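Local coordinates for fructooligosaccharide ABC transporter substrate-binding protein FusA (Streptococcus pneumoniae, PDB 5G5Y) that binds short- and long-chain fructooligosaccharides, preferring tetrasaccharides and larger, as the solute-binding subunit of the FusABC-MsmK ABC transporter that imports them, at residues A[116-121]-A[305-310]; A[67-72]-A[424-429]; A[199-204]-A[289-294]; A[295-300]-A[414-419]. All coordinates share one frame; numbering follows the deposited sequence.

Contact 1: A[116-121]-A[305-310]; sequences IYSFPW and FARDKM
S118 opens the contact by turning its hydroxyl onto the backbone of R307. With chi1 at 66°, OG sits between its own backbone N and carbonyl carbon, and from there it donates to R307 O at 2.7 Å, approaching from well above the carbonyl plane. A water gives a second proton to the same R307 O and another to S118 O, so this carbonyl is gripped twice. CB of S118 also rests 3.6 Å from CB of D308, and its CA lies 3.4 Å from M310 O in a bent C-H...O contact.

F119 follows with two backbone bonds, F119 N to M310 O (2.9 Å) and K309 N to F119 O (2.8 Å). K309 and M310 thus both face F119, a classic beta bulge, placed where the chain passes from strand 305-306 toward strand 310-312, which belongs to another sheet. The F119 ring has M310 O at its edge, near the ring plane, while the side chain also packs on M92, I326 and Y330.

P120 lays CB against CE1 of F305 at 3.6 Å, with CA close to A306 O.

W121 pairs with A306 as an antiparallel hydrogen-bonded pair, W121 N to A306 O and A306 N to W121 O. Its CG is anti to the backbone N (chi1 168°), and CE3 of the indole lies 3.9 Å from A306 CB, on the face of the sheet that carries both side chains. CB of W121 touches CG of K309 at 3.5 Å. K309 is a substrate-binding residue; the indole NE1 is held by N339, and E123, another substrate-binding residue, lies beside the W121 side chain.

Contact 2: A[67-72]-A[424-429]; sequences ASDVDL and RVFMTQ
D69 and F426 mark one close approach of the two backbones, with CA atoms 7.0 Å apart, and V70 and Q429 the other, at 6.4 Å. Residues 67-72 form the start of helix 69-77; residues 424-429 are a loop that runs into helix 429-455. Each helix begins with a side-chain cap: S68 and D71 make a capping box, in which D71 N donates to S68 OG while the return bond from S68 N to D71 OD2 is weak, and T428 OG1 accepts from D431 N.

The F426 ring is the main apolar surface. Its CG is anti to the backbone N (chi1 -161°), and the ring lies under the carboxylate of D69, whose OD1 stands 4.1 Å above one face, offset toward the rim. The two planes are 29° apart. CB of D69 lies 3.9 Å from CE1 of F426, and CD1 of L72 meets CZ at 4.1 Å, the two side chains crossing at about a right angle. Farther along, NE2 of Q429 reaches to 3.5 Å from V70 O.

No direct hydrogen bond joins the segments. One water does so instead, giving protons to D69 OD2 (2.7 Å) and V425 O and accepting from M427 N. OD2 also forms a salt bridge with R307, whose guanidinium balances the charge of the carboxylate over the ring; with the water's hydrogen bond, this is consistent with an ionised D69.

Contact 3: A[199-204]-A[289-294]; sequences AAFGIG and AGPSGQ
A200 O is the polar atom on which the two loops converge. A water donates to it at 3.0 Å and also hydrogen-bonds S292 OG at 2.7 Å; a second water, held by S292 N, gives it a weak, long bond. Meanwhile G290 CA comes within 3.1 Å of A200 O, its C-H directed at the oxygen. G290 has no side chain, and the CA atoms of A200 and G290 come to 4.5 Å with the carbonyl against the glycine CA.

Beside the carbonyl, CD of P291 packs on the F201 ring, 3.4 Å from CE1 and 3.7 Å from CD1. CB of A200 stands 4.0 Å from G290 N. T157 touches A200, F201 and P291 alike, so the start of helix 157-169 meets the join.

The 289-294 side is held in shape from within. Q294 NE2 reaches S292 O from above the carbonyl plane. G293 N to G290 O closes a type I beta turn from G290 to G293, and Q294 N, donating to S292 OG at 2.9 Å, makes an overlapping ST turn at S292; the two turns are set against the end of a 3-10 segment.

Contact 4: A[295-300]-A[414-419]; sequences KHVART and PYMSNV
R299 and H296 reach residues 414-419 through quite different torsions. CG of R299 is anti to the carbonyl carbon (chi1 -66°), and the chain then bends at chi3 (68°), placing NE. CG of H296 is instead anti to the backbone N. The H296 ring meets Y415 O, S417 and N418.

NH1 of R299 holds two successive carbonyls, both at the edge of the guanidinium and in its plane. The bond to N418 O, 3.0 Å, is fairly straight; the one to V419 O, though 2.8 Å long, is strongly bent and weak. CG of R299 meets SD of M416, and the two chains cross at about a right angle.

Around the H296 ring, N418 OD1 lies in plane at the edge, 3.2 Å from CE1, with the ring and amide planes 52° apart. A water hydrogen-bonds both H296 ND1 and S417 OG at 2.6 Å each. V297 N donates to Y415 O at 3.0 Å from above the carbonyl plane, and CB of V297 packs on CG of M416. A further water links V297 O to N418 N.

K295 stretches out alongside Y415, pointing the same way, with CD 3.6 Å from CE1 of the ring; a water bridges NZ and OH at the tips. P414 CB sits over the centre of one face of that ring.

Residues 295-300 lead from strand 282-284 toward strand 305-306. Residues 414-419 follow helix 399-412, whose I408 touches M416 and whose Y412 touches V297. N418 ND2 bonds V212 O, tying 414-419 to strand 210-212.

The four contacts form two groups. Contacts 1 and 2 have centres 11 Å apart and are joined by R307 of contact 1, whose guanidinium bonds L108 O and, in contact 2, R424 O, while its CD packs on F426. Contacts 3 and 4 are likewise 11 Å apart and touch where A199 CB meets H296 O and I203 O meets A298 CB. The groups lie far from each other, contacts 1 and 3 being 38 Å apart on opposite sides of the chain's centre. Along the chain, contact 2 encloses the rest, contact 3 nests within contact 1, and contacts 1 and 4 cross. The chain thus passes repeatedly between the two regions, consistent with the two-lobed architecture of solute-binding proteins.

Contact 1: A[116-121]-A[305-310]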
loop_
_atom_site.group_PDB
_atom_site.type_symbol
_atom_site.label_atom_id
_atom_site.label_comp_id
_atom_site.label_asym_id
_atom_site.label_seq_id
_atom_site.Cartn_x
_atom_site.Cartn_y
_atom_site.Cartn_z
ATOM N N ILE A 116 3.730 22.140 -8.796
ATOM C CA ILE A 116 3.734 21.198 -7.660
ATOM C C ILE A 116 2.974 21.898 -6.538
ATOM O O ILE A 116 3.253 23.079 -6.256
ATOM C CB ILE A 116 5.177 20.837 -7.250
ATOM C CG1 ILE A 116 5.856 20.105 -8.406
ATOM C CG2 ILE A 116 5.206 19.988 -5.984
ATOM C CD1 ILE A 116 7.345 19.913 -8.231
ATOM N N TYR A 117 1.990 21.211 -5.937
ATOM C CA TYR A 117 1.144 21.797 -4.890
ATOM C C TYR A 117 1.324 21.221 -3.498
ATOM O O TYR A 117 0.674 21.686 -2.574
ATOM C CB TYR A 117 -0.327 21.667 -5.290
ATOM C CG TYR A 117 -0.670 22.472 -6.518
ATOM C CD1 TYR A 117 -0.723 23.861 -6.460
ATOM C CD2 TYR A 117 -0.938 21.860 -7.735
ATOM C CE1 TYR A 117 -1.051 24.623 -7.575
ATOM C CE2 TYR A 117 -1.290 22.623 -8.865
ATOM C CZ TYR A 117 -1.341 24.004 -8.770
ATOM O OH TYR A 117 -1.633 24.792 -9.889
ATOM N N SER A 118 2.170 20.206 -3.338
ATOM C CA SER A 118 2.254 19.519 -2.067
ATOM C C SER A 118 3.571 18.811 -1.945
ATOM O O SER A 118 4.249 18.586 -2.946
ATOM C CB SER A 118 1.075 18.527 -1.879
ATOM O OG SER A 118 1.101 17.463 -2.791
ATOM N N PHE A 119 3.933 18.466 -0.724
ATOM C CA PHE A 119 5.164 17.739 -0.466
ATOM C C PHE A 119 4.846 16.302 -0.033
ATOM O O PHE A 119 4.023 16.094 0.860
ATOM C CB PHE A 119 5.958 18.438 0.625
ATOM C CG PHE A 119 6.359 19.840 0.269
ATOM C CD1 PHE A 119 7.528 20.074 -0.437
ATOM C CD2 PHE A 119 5.588 20.923 0.630
ATOM C CE1 PHE A 119 7.919 21.366 -0.780
ATOM C CE2 PHE A 119 5.989 22.232 0.303
ATOM C CZ PHE A 119 7.149 22.444 -0.395
ATOM N N PRO A 120 5.534 15.308 -0.635
ATOM C CA PRO A 120 5.120 13.945 -0.487
ATOM C C PRO A 120 5.715 13.234 0.724
ATOM O O PRO A 120 6.714 13.686 1.347
ATOM C CB PRO A 120 5.646 13.285 -1.763
ATOM C CG PRO A 120 6.888 14.027 -2.028
ATOM C CD PRO A 120 6.533 15.447 -1.719
ATOM N N TRP A 121 5.042 12.156 1.071
ATOM C CA TRP A 121 5.624 11.056 1.866
ATOM C C TRP A 121 6.132 9.997 0.889
ATOM O O TRP A 121 5.370 9.515 0.038
ATOM C CB TRP A 121 4.567 10.468 2.804
ATOM C CG TRP A 121 4.905 9.170 3.490
ATOM C CD1 TRP A 121 5.613 9.019 4.654
ATOM C CD2 TRP A 121 4.460 7.852 3.111
ATOM N NE1 TRP A 121 5.646 7.680 5.009
ATOM C CE2 TRP A 121 4.931 6.954 4.092
ATOM C CE3 TRP A 121 3.670 7.357 2.063
ATOM C CZ2 TRP A 121 4.679 5.590 4.029
ATOM C CZ3 TRP A 121 3.424 5.999 1.996
ATOM C CH2 TRP A 121 3.948 5.127 2.954
ATOM N N PHE A 305 4.040 5.839 -1.361
ATOM C CA PHE A 305 4.001 7.212 -1.866
ATOM C C PHE A 305 2.682 7.848 -1.562
ATOM O O PHE A 305 1.624 7.245 -1.782
ATOM C CB PHE A 305 4.265 7.257 -3.364
ATOM C CG PHE A 305 4.235 8.647 -3.948
ATOM C CD1 PHE A 305 5.306 9.525 -3.781
ATOM C CD2 PHE A 305 3.098 9.089 -4.645
ATOM C CE1 PHE A 305 5.276 10.786 -4.378
ATOM C CE2 PHE A 305 3.054 10.354 -5.187
ATOM C CZ PHE A 305 4.144 11.211 -5.034
ATOM N N ALA A 306 2.730 9.024 -0.975
ATOM C CA ALA A 306 1.528 9.859 -0.850
ATOM C C ALA A 306 1.869 11.220 -1.294
ATOM O O ALA A 306 2.823 11.814 -0.784
ATOM C CB ALA A 306 1.026 9.861 0.582
ATOM N N ARG A 307 1.094 11.742 -2.250
ATOM C CA ARG A 307 1.414 12.989 -2.899
ATOM C C ARG A 307 1.458 14.184 -1.935
ATOM O O ARG A 307 2.281 15.086 -2.109
ATOM C CB ARG A 307 0.384 13.315 -4.002
ATOM C CG ARG A 307 1.022 13.985 -5.187
ATOM C CD ARG A 307 0.089 14.194 -6.363
ATOM N NE ARG A 307 -0.823 13.085 -6.637
ATOM C CZ ARG A 307 -0.560 12.007 -7.374
ATOM N NH1 ARG A 307 0.624 11.831 -7.943
ATOM N NH2 ARG A 307 -1.526 11.080 -7.532
ATOM N N ASP A 308 0.570 14.171 -0.938
ATOM C CA ASP A 308 0.408 15.291 -0.031
ATOM C C ASP A 308 0.477 14.914 1.437
ATOM O O ASP A 308 -0.460 14.340 2.007
ATOM C CB ASP A 308 -0.912 15.998 -0.331
ATOM C CG ASP A 308 -1.291 16.996 0.720
ATOM O OD1 ASP A 308 -0.391 17.617 1.381
ATOM O OD2 ASP A 308 -2.520 17.172 0.871
ATOM N N LYS A 309 1.600 15.228 2.048
ATOM C CA LYS A 309 1.688 15.299 3.480
ATOM C C LYS A 309 2.015 16.700 3.989
ATOM O O LYS A 309 2.304 16.853 5.175
ATOM C CB LYS A 309 2.691 14.286 4.008
ATOM C CG LYS A 309 2.251 12.857 3.922
ATOM C CD LYS A 309 0.993 12.505 4.691
ATOM C CE LYS A 309 0.647 11.055 4.430
ATOM N NZ LYS A 309 -0.212 10.537 5.505
ATOM N N MET A 310 2.001 17.699 3.113
ATOM C CA MET A 310 2.102 19.109 3.525
ATOM C C MET A 310 1.765 19.994 2.373
ATOM O O MET A 310 2.245 19.759 1.283
ATOM C CB MET A 310 3.501 19.473 3.978
ATOM C CG MET A 310 3.599 20.805 4.704
ATOM S SD MET A 310 4.601 20.605 6.167
ATOM C CE MET A 310 4.675 22.297 6.805
HETATM O O HOH W 1 3.705 16.122 -4.229
#

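Contact 2: A[67-72]-A[424-429]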
loop_
_atom_site.group_PDB
_atom_site.type_symbol
_atom_site.label_atom_id
_atom_site.label_comp_id
_atom_site.label_asym_id
_atom_site.label_seq_id
_atom_site.Cartn_x
_atom_site.Cartn_y
_atom_site.Cartn_z
ATOM N N ALA A 67 -4.434 14.765 1.815
ATOM C CA ALA A 67 -5.587 15.082 0.957
ATOM C C ALA A 67 -5.618 14.279 -0.345
ATOM O O ALA A 67 -4.573 13.856 -0.820
ATOM C CB ALA A 67 -5.571 16.533 0.612
ATOM N N SER A 68 -6.813 14.113 -0.916
ATOM C CA SER A 68 -6.983 13.500 -2.232
ATOM C C SER A 68 -6.556 14.470 -3.368
ATOM O O SER A 68 -6.452 15.694 -3.171
ATOM C CB SER A 68 -8.440 13.083 -2.433
ATOM O OG SER A 68 -9.236 14.235 -2.677
ATOM N N ASP A 69 -6.323 13.912 -4.554
ATOM C CA ASP A 69 -5.993 14.698 -5.741
ATOM C C ASP A 69 -7.087 15.710 -6.087
ATOM O O ASP A 69 -6.797 16.856 -6.419
ATOM C CB ASP A 69 -5.686 13.785 -6.920
ATOM C CG ASP A 69 -4.378 13.029 -6.733
ATOM O OD1 ASP A 69 -3.569 13.400 -5.823
ATOM O OD2 ASP A 69 -4.144 12.056 -7.477
ATOM N N VAL A 70 -8.328 15.270 -5.937
ATOM C CA VAL A 70 -9.508 16.137 -6.100
ATOM C C VAL A 70 -9.427 17.355 -5.185
ATOM O O VAL A 70 -9.624 18.462 -5.654
ATOM C CB VAL A 70 -10.813 15.351 -5.848
ATOM C CG1 VAL A 70 -11.995 16.280 -5.605
ATOM C CG2 VAL A 70 -11.105 14.490 -7.055
ATOM N N ASP A 71 -9.131 17.117 -3.901
ATOM C CA ASP A 71 -8.970 18.175 -2.877
ATOM C C ASP A 71 -7.858 19.120 -3.274
ATOM O O ASP A 71 -8.050 20.335 -3.252
ATOM C CB ASP A 71 -8.601 17.621 -1.476
ATOM C CG ASP A 71 -9.711 16.874 -0.775
ATOM O OD1 ASP A 71 -10.898 17.151 -0.991
ATOM O OD2 ASP A 71 -9.368 15.987 0.054
ATOM N N LEU A 72 -6.676 18.592 -3.614
ATOM C CA LEU A 72 -5.541 19.471 -3.990
ATOM C C LEU A 72 -5.900 20.398 -5.138
ATOM O O LEU A 72 -5.619 21.593 -5.074
ATOM C CB LEU A 72 -4.268 18.680 -4.397
ATOM C CG LEU A 72 -3.541 17.969 -3.252
ATOM C CD1 LEU A 72 -2.387 17.114 -3.833
ATOM C CD2 LEU A 72 -3.038 18.949 -2.197
ATOM N N ARG A 424 1.579 6.178 -10.126
ATOM C CA ARG A 424 0.615 6.985 -9.350
ATOM C C ARG A 424 0.478 8.424 -9.900
ATOM O O ARG A 424 0.725 9.357 -9.167
ATOM C CB ARG A 424 1.120 7.085 -7.883
ATOM C CG ARG A 424 1.099 5.815 -7.062
ATOM C CD ARG A 424 -0.275 5.207 -7.181
ATOM N NE ARG A 424 -0.579 4.254 -6.132
ATOM C CZ ARG A 424 -1.400 3.211 -6.279
ATOM N NH1 ARG A 424 -2.006 2.948 -7.430
ATOM N NH2 ARG A 424 -1.609 2.408 -5.249
ATOM N N VAL A 425 0.070 8.579 -11.158
ATOM C CA VAL A 425 0.086 9.871 -11.832
ATOM C C VAL A 425 -0.941 10.807 -11.217
ATOM O O VAL A 425 -1.919 10.352 -10.686
ATOM C CB VAL A 425 -0.179 9.737 -13.349
ATOM C CG1 VAL A 425 1.049 9.156 -14.024
ATOM C CG2 VAL A 425 -1.435 8.898 -13.626
ATOM N N PHE A 426 -0.697 12.108 -11.326
ATOM C CA PHE A 426 -1.599 13.166 -10.945
ATOM C C PHE A 426 -2.438 13.615 -12.167
ATOM O O PHE A 426 -1.925 14.231 -13.075
ATOM C CB PHE A 426 -0.737 14.361 -10.447
ATOM C CG PHE A 426 -1.453 15.357 -9.602
ATOM C CD1 PHE A 426 -2.826 15.431 -9.512
ATOM C CD2 PHE A 426 -0.690 16.291 -8.875
ATOM C CE1 PHE A 426 -3.443 16.372 -8.687
ATOM C CE2 PHE A 426 -1.297 17.229 -8.065
ATOM C CZ PHE A 426 -2.662 17.278 -7.964
ATOM N N MET A 427 -3.727 13.326 -12.168
ATOM C CA MET A 427 -4.584 13.575 -13.316
ATOM C C MET A 427 -5.298 14.939 -13.191
ATOM O O MET A 427 -5.415 15.513 -12.108
ATOM C CB MET A 427 -5.640 12.459 -13.449
ATOM C CG MET A 427 -5.068 11.084 -13.784
ATOM S SD MET A 427 -6.378 9.902 -14.154
ATOM C CE MET A 427 -5.460 8.399 -14.509
ATOM N N THR A 428 -5.808 15.426 -14.309
ATOM C CA THR A 428 -6.661 16.609 -14.264
ATOM C C THR A 428 -7.936 16.340 -13.497
ATOM O O THR A 428 -8.376 15.173 -13.319
ATOM C CB THR A 428 -7.055 17.096 -15.655
ATOM O OG1 THR A 428 -7.805 16.076 -16.338
ATOM C CG2 THR A 428 -5.845 17.498 -16.437
ATOM N N GLN A 429 -8.590 17.436 -13.090
ATOM C CA GLN A 429 -9.865 17.312 -12.365
ATOM C C GLN A 429 -10.900 16.559 -13.209
ATOM O O GLN A 429 -11.563 15.660 -12.718
ATOM C CB GLN A 429 -10.383 18.709 -11.925
ATOM C CG GLN A 429 -11.406 18.688 -10.785
ATOM C CD GLN A 429 -11.198 19.818 -9.749
ATOM O OE1 GLN A 429 -10.808 20.947 -10.084
ATOM N NE2 GLN A 429 -11.429 19.495 -8.475
HETATM O O HOH W 2 -4.529 11.363 -10.021
#

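Contact 3: A[199-204]-A[289-294]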
loop_
_atom_site.group_PDB
_atom_site.type_symbol
_atom_site.label_atom_id
_atom_site.label_comp_id
_atom_site.label_asym_id
_atom_site.label_seq_id
_atom_site.Cartn_x
_atom_site.Cartn_y
_atom_site.Cartn_z
ATOM N N ALA A 199 -2.611 -15.279 -11.919
ATOM C CA ALA A 199 -1.395 -15.195 -12.714
ATOM C C ALA A 199 -0.851 -16.569 -13.138
ATOM O O ALA A 199 -0.133 -16.667 -14.146
ATOM C CB ALA A 199 -0.324 -14.391 -11.973
ATOM N N ALA A 200 -1.254 -17.625 -12.433
ATOM C CA ALA A 200 -1.000 -18.981 -12.921
ATOM C C ALA A 200 -1.578 -19.248 -14.295
ATOM O O ALA A 200 -1.076 -20.150 -14.976
ATOM C CB ALA A 200 -1.453 -20.037 -11.912
ATOM N N PHE A 201 -2.564 -18.444 -14.727
ATOM C CA PHE A 201 -3.239 -18.622 -16.008
ATOM C C PHE A 201 -2.766 -17.636 -17.032
ATOM O O PHE A 201 -3.321 -17.533 -18.134
ATOM C CB PHE A 201 -4.766 -18.585 -15.792
ATOM C CG PHE A 201 -5.228 -19.670 -14.866
ATOM C CD1 PHE A 201 -5.492 -20.938 -15.363
ATOM C CD2 PHE A 201 -5.257 -19.468 -13.490
ATOM C CE1 PHE A 201 -5.824 -21.972 -14.485
ATOM C CE2 PHE A 201 -5.566 -20.494 -12.614
ATOM C CZ PHE A 201 -5.886 -21.745 -13.125
ATOM N N GLY A 202 -1.703 -16.910 -16.691
ATOM C CA GLY A 202 -1.215 -15.858 -17.529
ATOM C C GLY A 202 -1.782 -14.520 -17.112
ATOM O O GLY A 202 -2.981 -14.405 -16.824
ATOM N N ILE A 203 -0.894 -13.511 -17.060
ATOM C CA ILE A 203 -1.266 -12.095 -16.843
ATOM C C ILE A 203 -1.704 -11.777 -15.419
ATOM O O ILE A 203 -1.107 -10.906 -14.738
ATOM C CB ILE A 203 -2.314 -11.588 -17.858
ATOM C CG1 ILE A 203 -1.770 -11.807 -19.268
ATOM C CG2 ILE A 203 -2.581 -10.114 -17.628
ATOM C CD1 ILE A 203 -2.683 -11.409 -20.403
ATOM N N GLY A 204 -2.780 -12.420 -14.990
ATOM C CA GLY A 204 -3.221 -12.300 -13.617
ATOM C C GLY A 204 -4.073 -11.072 -13.375
ATOM O O GLY A 204 -4.728 -10.567 -14.292
ATOM N N ALA A 289 2.494 -23.311 -11.320
ATOM C CA ALA A 289 2.336 -23.309 -12.762
ATOM C C ALA A 289 0.901 -23.658 -13.059
ATOM O O ALA A 289 0.315 -24.553 -12.425
ATOM C CB ALA A 289 3.287 -24.299 -13.402
ATOM N N GLY A 290 0.317 -22.944 -14.010
ATOM C CA GLY A 290 -1.025 -23.239 -14.460
ATOM C C GLY A 290 -1.016 -24.355 -15.484
ATOM O O GLY A 290 0.035 -24.970 -15.746
ATOM N N PRO A 291 -2.171 -24.606 -16.109
ATOM C CA PRO A 291 -2.273 -25.653 -17.173
ATOM C C PRO A 291 -1.249 -25.522 -18.303
ATOM O O PRO A 291 -0.819 -26.542 -18.850
ATOM C CB PRO A 291 -3.699 -25.480 -17.695
ATOM C CG PRO A 291 -4.451 -25.010 -16.477
ATOM C CD PRO A 291 -3.494 -24.068 -15.759
ATOM N N SER A 292 -0.807 -24.290 -18.592
ATOM C CA SER A 292 0.244 -24.037 -19.602
ATOM C C SER A 292 1.625 -24.587 -19.229
ATOM O O SER A 292 2.510 -24.651 -20.076
ATOM C CB SER A 292 0.414 -22.532 -19.801
ATOM O OG SER A 292 1.025 -21.968 -18.637
ATOM N N GLY A 293 1.837 -24.912 -17.952
ATOM C CA GLY A 293 3.154 -25.214 -17.447
ATOM C C GLY A 293 3.958 -23.978 -17.009
ATOM O O GLY A 293 5.085 -24.120 -16.507
ATOM N N GLN A 294 3.407 -22.778 -17.166
ATOM C CA GLN A 294 4.185 -21.541 -16.930
ATOM C C GLN A 294 3.743 -20.820 -15.647
ATOM O O GLN A 294 2.597 -20.944 -15.202
ATOM C CB GLN A 294 4.070 -20.600 -18.130
ATOM C CG GLN A 294 4.307 -21.245 -19.504
ATOM C CD GLN A 294 5.549 -22.110 -19.535
ATOM O OE1 GLN A 294 6.635 -21.654 -19.182
ATOM N NE2 GLN A 294 5.379 -23.386 -19.865
HETATM O O HOH W 3 1.463 -18.323 -15.719
HETATM O O HOH W 4 -2.125 -21.862 -17.658
HETATM O O HOH W 5 -0.411 -19.814 -17.864
#

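Contact 4: A[295-300]-A[414-419]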
loop_
_atom_site.group_PDB
_atom_site.type_symbol
_atom_site.label_atom_id
_atom_site.label_comp_id
_atom_site.label_asym_id
_atom_site.label_seq_id
_atom_site.Cartn_x
_atom_site.Cartn_y
_atom_site.Cartn_z
ATOM N N LYS A 295 4.665 -20.035 -15.094
ATOM C CA LYS A 295 4.498 -19.348 -13.818
ATOM C C LYS A 295 4.602 -17.840 -14.028
ATOM O O LYS A 295 5.382 -17.361 -14.884
ATOM C CB LYS A 295 5.583 -19.750 -12.842
ATOM C CG LYS A 295 5.507 -21.182 -12.370
ATOM C CD LYS A 295 6.716 -21.457 -11.526
ATOM C CE LYS A 295 6.882 -22.909 -11.176
ATOM N NZ LYS A 295 7.953 -23.031 -10.142
ATOM N N HIS A 296 3.819 -17.111 -13.261
ATOM C CA HIS A 296 3.773 -15.643 -13.374
ATOM C C HIS A 296 3.265 -15.071 -12.069
ATOM O O HIS A 296 2.442 -15.681 -11.386
ATOM C CB HIS A 296 2.865 -15.195 -14.535
ATOM C CG HIS A 296 2.931 -13.736 -14.827
ATOM N ND1 HIS A 296 4.077 -13.140 -15.296
ATOM C CD2 HIS A 296 2.010 -12.740 -14.702
ATOM C CE1 HIS A 296 3.859 -11.852 -15.501
ATOM N NE2 HIS A 296 2.619 -11.574 -15.111
ATOM N N VAL A 297 3.778 -13.897 -11.715
ATOM C CA VAL A 297 3.218 -13.046 -10.676
ATOM C C VAL A 297 2.878 -11.692 -11.287
ATOM O O VAL A 297 3.758 -11.033 -11.883
ATOM C CB VAL A 297 4.217 -12.848 -9.527
ATOM C CG1 VAL A 297 3.670 -11.904 -8.476
ATOM C CG2 VAL A 297 4.523 -14.198 -8.881
ATOM N N ALA A 298 1.624 -11.277 -11.105
ATOM C CA ALA A 298 1.170 -9.960 -11.551
ATOM C C ALA A 298 1.621 -8.966 -10.478
ATOM O O ALA A 298 1.504 -9.216 -9.257
ATOM C CB ALA A 298 -0.307 -9.931 -11.696
ATOM N N ARG A 299 2.195 -7.858 -10.925
ATOM C CA ARG A 299 2.567 -6.803 -9.990
ATOM C C ARG A 299 1.338 -5.984 -9.634
ATOM O O ARG A 299 0.505 -5.657 -10.513
ATOM C CB ARG A 299 3.603 -5.918 -10.614
ATOM C CG ARG A 299 4.881 -6.641 -10.845
ATOM C CD ARG A 299 5.875 -5.789 -11.613
ATOM N NE ARG A 299 6.320 -4.663 -10.817
ATOM C CZ ARG A 299 7.185 -3.731 -11.213
ATOM N NH1 ARG A 299 7.744 -3.711 -12.435
ATOM N NH2 ARG A 299 7.503 -2.768 -10.350
ATOM N N THR A 300 1.194 -5.669 -8.357
ATOM C CA THR A 300 0.211 -4.643 -7.963
ATOM C C THR A 300 0.750 -3.283 -8.434
ATOM O O THR A 300 1.904 -3.195 -8.889
ATOM C CB THR A 300 0.024 -4.490 -6.419
ATOM O OG1 THR A 300 1.199 -3.888 -5.846
ATOM C CG2 THR A 300 -0.275 -5.816 -5.769
ATOM N N PRO A 414 11.300 -13.693 -9.162
ATOM C CA PRO A 414 11.697 -14.394 -10.380
ATOM C C PRO A 414 10.597 -14.554 -11.442
ATOM O O PRO A 414 10.913 -14.716 -12.635
ATOM C CB PRO A 414 12.158 -15.771 -9.869
ATOM C CG PRO A 414 12.544 -15.551 -8.443
ATOM C CD PRO A 414 11.591 -14.500 -7.949
ATOM N N TYR A 415 9.332 -14.461 -11.014
ATOM C CA TYR A 415 8.180 -14.672 -11.879
ATOM C C TYR A 415 7.437 -13.371 -12.248
ATOM O O TYR A 415 6.447 -13.457 -12.936
ATOM C CB TYR A 415 7.230 -15.640 -11.209
ATOM C CG TYR A 415 7.957 -16.898 -10.854
ATOM C CD1 TYR A 415 8.430 -17.733 -11.863
ATOM C CD2 TYR A 415 8.239 -17.215 -9.536
ATOM C CE1 TYR A 415 9.165 -18.850 -11.575
ATOM C CE2 TYR A 415 8.964 -18.369 -9.225
ATOM C CZ TYR A 415 9.427 -19.161 -10.252
ATOM O OH TYR A 415 10.105 -20.301 -9.974
ATOM N N MET A 416 7.938 -12.206 -11.804
ATOM C CA MET A 416 7.398 -10.883 -12.166
ATOM C C MET A 416 8.048 -10.403 -13.448
ATOM O O MET A 416 9.101 -9.691 -13.454
ATOM C CB MET A 416 7.688 -9.871 -11.055
ATOM C CG MET A 416 6.990 -10.147 -9.733
ATOM S SD MET A 416 7.528 -8.823 -8.625
ATOM C CE MET A 416 7.116 -9.536 -7.038
ATOM N N SER A 417 7.440 -10.773 -14.556
ATOM C CA SER A 417 8.019 -10.534 -15.847
ATOM C C SER A 417 7.733 -9.150 -16.414
ATOM O O SER A 417 8.308 -8.802 -17.440
ATOM C CB SER A 417 7.522 -11.619 -16.828
ATOM O OG SER A 417 8.026 -12.895 -16.368
ATOM N N ASN A 418 6.851 -8.387 -15.793
ATOM C CA ASN A 418 6.485 -7.057 -16.294
ATOM C C ASN A 418 7.506 -6.019 -15.818
ATOM O O ASN A 418 7.696 -5.833 -14.617
ATOM C CB ASN A 418 5.081 -6.691 -15.867
ATOM C CG ASN A 418 4.032 -7.600 -16.529
ATOM O OD1 ASN A 418 4.181 -8.834 -16.522
ATOM N ND2 ASN A 418 3.029 -7.004 -17.175
ATOM N N VAL A 419 8.128 -5.347 -16.781
ATOM C CA VAL A 419 9.140 -4.307 -16.501
ATOM C C VAL A 419 8.540 -3.223 -15.583
ATOM O O VAL A 419 9.172 -2.752 -14.594
ATOM C CB VAL A 419 9.666 -3.655 -17.813
ATOM C CG1 VAL A 419 10.607 -2.487 -17.510
ATOM C CG2 VAL A 419 10.378 -4.623 -18.744
HETATM O O HOH W 6 5.995 -14.474 -16.421
HETATM O O HOH W 7 10.215 -22.703 -11.977
HETATM O O HOH W 8 4.869 -9.039 -13.449
#